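Local coordinates for transcriptional regulator, MerR family (Listeria monocytogenes str. 4b F2365, PDB 3GP4), which probably binds promoter DNA through an N-terminal MerR-type helix-turn-helix domain and regulates transcription as a dimer joined by long helices, at the interface of chains A and B. Sequence-based numbering; all coordinates share one arbitrary frame. Chains: chain A/B, Transcriptional regulator, MerR family.

Contact 1: the interface of chains A and B. Residues chain A 97, 100-101, 103-104; chain B 93-94, 97.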
# COMPACT_ATOMS: atom_id res chain seq x y z
N ILE A 97 7.33 -0.71 1.65
CA ILE A 97 7.07 -0.98 3.07
C ILE A 97 7.75 0.07 3.97
O ILE A 97 7.11 0.63 4.91
CB ILE A 97 7.47 -2.42 3.49
CG1 ILE A 97 6.49 -3.42 2.87
CG2 ILE A 97 7.53 -2.59 5.02
CD1 ILE A 97 7.02 -4.88 2.87
N MET A 100 5.76 3.24 3.90
CA MET A 100 4.54 3.10 4.70
C MET A 100 4.88 3.16 6.18
O MET A 100 4.14 3.78 6.97
CB MET A 100 3.79 1.80 4.42
CG MET A 100 4.14 1.15 3.12
SD MET A 100 2.88 0.09 2.39
CE MET A 100 1.86 1.46 1.81
N GLN A 101 5.99 2.52 6.57
CA GLN A 101 6.37 2.52 7.99
C GLN A 101 6.71 3.95 8.50
O GLN A 101 6.35 4.31 9.62
CB GLN A 101 7.52 1.53 8.28
CG GLN A 101 7.93 1.48 9.76
CD GLN A 101 6.87 0.83 10.64
OE1 GLN A 101 6.27 -0.17 10.24
NE2 GLN A 101 6.65 1.40 11.84
N ALA A 103 5.25 6.67 7.41
CA ALA A 103 3.90 7.21 7.64
C ALA A 103 3.28 6.71 8.95
O ALA A 103 2.63 7.50 9.69
CB ALA A 103 2.95 6.92 6.43
N LEU A 104 3.43 5.41 9.25
CA LEU A 104 2.89 4.89 10.49
C LEU A 104 3.58 5.55 11.70
O LEU A 104 2.92 5.85 12.72
CB LEU A 104 3.05 3.36 10.57
CG LEU A 104 2.31 2.62 11.68
CD1 LEU A 104 0.81 2.55 11.35
CD2 LEU A 104 2.83 1.18 11.86
N LEU B 93 -3.59 1.12 8.57
CA LEU B 93 -2.29 1.22 7.92
C LEU B 93 -1.36 0.07 8.31
O LEU B 93 -0.70 -0.51 7.44
CB LEU B 93 -1.60 2.57 8.22
CG LEU B 93 -0.17 2.72 7.62
CD1 LEU B 93 -0.13 2.36 6.11
CD2 LEU B 93 0.39 4.11 7.79
N LYS B 94 -1.28 -0.20 9.61
CA LYS B 94 -0.51 -1.32 10.16
C LYS B 94 -0.96 -2.65 9.55
O LYS B 94 -0.12 -3.50 9.19
CB LYS B 94 -0.69 -1.37 11.70
CG LYS B 94 -0.16 -2.66 12.39
CD LYS B 94 1.36 -2.76 12.28
CE LYS B 94 1.92 -4.04 12.98
NZ LYS B 94 3.30 -4.16 12.51
N ILE B 97 0.51 -2.69 6.11
CA ILE B 97 1.92 -3.00 6.30
C ILE B 97 2.11 -4.50 6.53
O ILE B 97 2.98 -5.13 5.88
CB ILE B 97 2.57 -2.15 7.43
CG1 ILE B 97 2.58 -0.66 7.04
CG2 ILE B 97 3.98 -2.66 7.74
CD1 ILE B 97 3.29 0.33 8.01
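The side-chain amide of A:Gln101 turns one face partly toward B:Ile97, whose CD1 methyl lies 3.8 Å from the amide oxygen OE1, displaced from above the group toward that oxygen. The contact is part of the antiparallel coiled coil typical of MerR-family dimers, built here from helix 79-130 of chain A and helix 79-121 of chain B. A:Leu104 CD2, from the same helix as the glutamine, flanks that amide face nearer NE2. A second flat group, the peptide carbonyl of A:Met100, takes the same methyl over its face, with B:Ile97 CD1 3.7 Å from the oxygen O.

B:Ile97 reaches this position with CG1 beside its backbone N (chi1 -65°) and the chain extended to CD1, which lays the methyl against the chain A helix, next to A:Met100, A:Gln101 and A:Leu104. CG1 of the same residue rests 3.8 Å from A:Met100 CB, while CD1 lies 4.0 Å from A:Leu104 CD2. B:Leu93 works one turn away: its CD2 branch touches the backbone of A:Leu104, 3.8 Å from CA, and comes 4.0 Å from CB of A:Ala103, whose small side chain probably helps it come close to the helix. The two leucines lie alongside each other and point roughly opposite ways, and A:Leu104 CD1 settles 3.9 Å from B:Leu93 CG, beside the backbone N of B:Lys94. A:Ile97 and B:Ile97 turn their CG2 methyls toward each other at a looser 4.5 Å.

Contact 2: the interface of chains A and B. Residues chain A 86-87, 89-90; chain B 104, 107-108, 111.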
# COMPACT_ATOMS: atom_id res chain seq x y z
N LEU A 86 12.95 -11.59 -9.26
CA LEU A 86 12.46 -11.59 -7.87
C LEU A 86 13.25 -10.64 -6.93
O LEU A 86 12.64 -9.91 -6.12
CB LEU A 86 12.36 -13.03 -7.31
CG LEU A 86 11.46 -13.99 -8.09
CD1 LEU A 86 11.34 -15.36 -7.41
CD2 LEU A 86 10.04 -13.38 -8.37
N LYS A 87 14.59 -10.63 -7.05
CA LYS A 87 15.43 -9.77 -6.20
C LYS A 87 15.14 -8.27 -6.43
O LYS A 87 15.10 -7.48 -5.44
CB LYS A 87 16.93 -10.07 -6.40
CG LYS A 87 17.39 -11.37 -5.69
CD LYS A 87 18.77 -11.86 -6.16
CE LYS A 87 18.99 -13.35 -5.85
NZ LYS A 87 20.45 -13.73 -5.90
N GLN A 89 12.27 -7.00 -7.63
CA GLN A 89 10.91 -6.78 -7.06
C GLN A 89 10.95 -6.69 -5.54
O GLN A 89 10.21 -5.88 -4.93
CB GLN A 89 9.93 -7.88 -7.51
CG GLN A 89 9.63 -7.83 -8.98
CD GLN A 89 9.02 -6.48 -9.38
OE1 GLN A 89 8.07 -6.01 -8.75
NE2 GLN A 89 9.59 -5.85 -10.40
N ARG A 90 11.82 -7.50 -4.94
CA ARG A 90 12.03 -7.51 -3.48
C ARG A 90 12.50 -6.16 -2.96
O ARG A 90 11.91 -5.61 -1.98
CB ARG A 90 13.02 -8.64 -3.10
CG ARG A 90 12.98 -9.10 -1.63
CD ARG A 90 13.68 -8.13 -0.62
NE ARG A 90 13.62 -8.74 0.72
CZ ARG A 90 13.88 -8.14 1.89
NH1 ARG A 90 13.71 -8.84 3.03
NH2 ARG A 90 14.26 -6.88 1.94
N LEU B 104 6.51 -9.90 1.28
CA LEU B 104 7.97 -9.75 1.24
C LEU B 104 8.60 -11.03 1.80
O LEU B 104 9.60 -11.52 1.24
CB LEU B 104 8.47 -8.54 2.05
CG LEU B 104 9.97 -8.26 1.97
CD1 LEU B 104 10.36 -7.82 0.51
CD2 LEU B 104 10.49 -7.18 2.99
N LEU B 107 8.29 -13.67 -0.92
CA LEU B 107 9.32 -13.38 -1.89
C LEU B 107 10.72 -13.80 -1.42
O LEU B 107 11.47 -14.42 -2.20
CB LEU B 107 9.29 -11.90 -2.28
CG LEU B 107 9.80 -11.29 -3.56
CD1 LEU B 107 9.45 -12.18 -4.78
CD2 LEU B 107 9.17 -9.84 -3.70
N ASP B 108 11.05 -13.52 -0.16
CA ASP B 108 12.33 -13.93 0.44
C ASP B 108 12.51 -15.46 0.47
O ASP B 108 13.62 -15.96 0.23
CB ASP B 108 12.47 -13.41 1.87
CG ASP B 108 12.89 -11.94 1.95
OD1 ASP B 108 13.20 -11.30 0.91
OD2 ASP B 108 12.85 -11.40 3.08
N ILE B 111 13.15 -16.56 -3.13
CA ILE B 111 14.49 -16.15 -3.51
C ILE B 111 15.57 -17.05 -2.87
O ILE B 111 16.49 -17.48 -3.56
CB ILE B 111 14.79 -14.64 -3.20
CG1 ILE B 111 14.08 -13.75 -4.21
CG2 ILE B 111 16.27 -14.33 -3.31
CD1 ILE B 111 13.86 -12.24 -3.70
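A:Arg90 crosses to chain B along its whole length. Its CB lies 3.7 Å from B:Ile111 CD1. With CG swung away from the backbone N (chi1 -160°) and a bend at the next bond, the chain then runs past B:Leu104 CD1 on one side and B:Asp108 on an adjacent one. CG and CD pass the B:Leu104 CD1 methyl, CD at 3.5 Å. NE donates to B:Asp108 OD1 at 2.6 Å, a hydrogen bond that is also a salt bridge, and NH1 donates to OD2 at 2.7 Å. Both bonds are nearly straight, and each carboxylate oxygen accepts with its syn lone pair. Because NE and NH1 do the gripping, the approach is side-on; the guanidinium and carboxylate lie almost in one plane, 11° apart. Two parallel bonds of this kind fix the rotation of both groups. B:Leu104 lies across the arginine at about a right angle and sets CD2 over one guanidinium face, toward its rim.

Toward the arginine backbone and A:Leu86 the packing is apolar. B:Leu107 CD2 presses on the arginine backbone, 3.7 Å from CA, while its CD1 branch meets A:Leu86 CD2 at 3.8 Å. B:Ile111 sends CG1 to within 3.6 Å of A:Leu86 CB and its CD1 toward the carbonyl oxygen of A:Leu86; CG2 flanks the aliphatic stem of A:Lys87. The site sits in the antiparallel coiled coil, where an early stretch of chain A's helix 79-130 runs beside the later part of chain B's helix 79-121.

Contact 1 and contact 2 lie about 19 Å apart, measured between the centres of their C-alpha atoms, along the same pair of helices. B:Leu104 enters contact 2, while its counterpart A:Leu104 serves contact 1. Contact 1 lies by the two-fold axis; contact 2 lies further out and has a twin on the other side. The part of the centre described in contact 1 is mostly packing of aliphatic groups, and lies between a pair of Arg-Asp bridges, an arrangement that would favour antiparallel pairing in a fixed register and hold the two DNA-binding domains at a set separation.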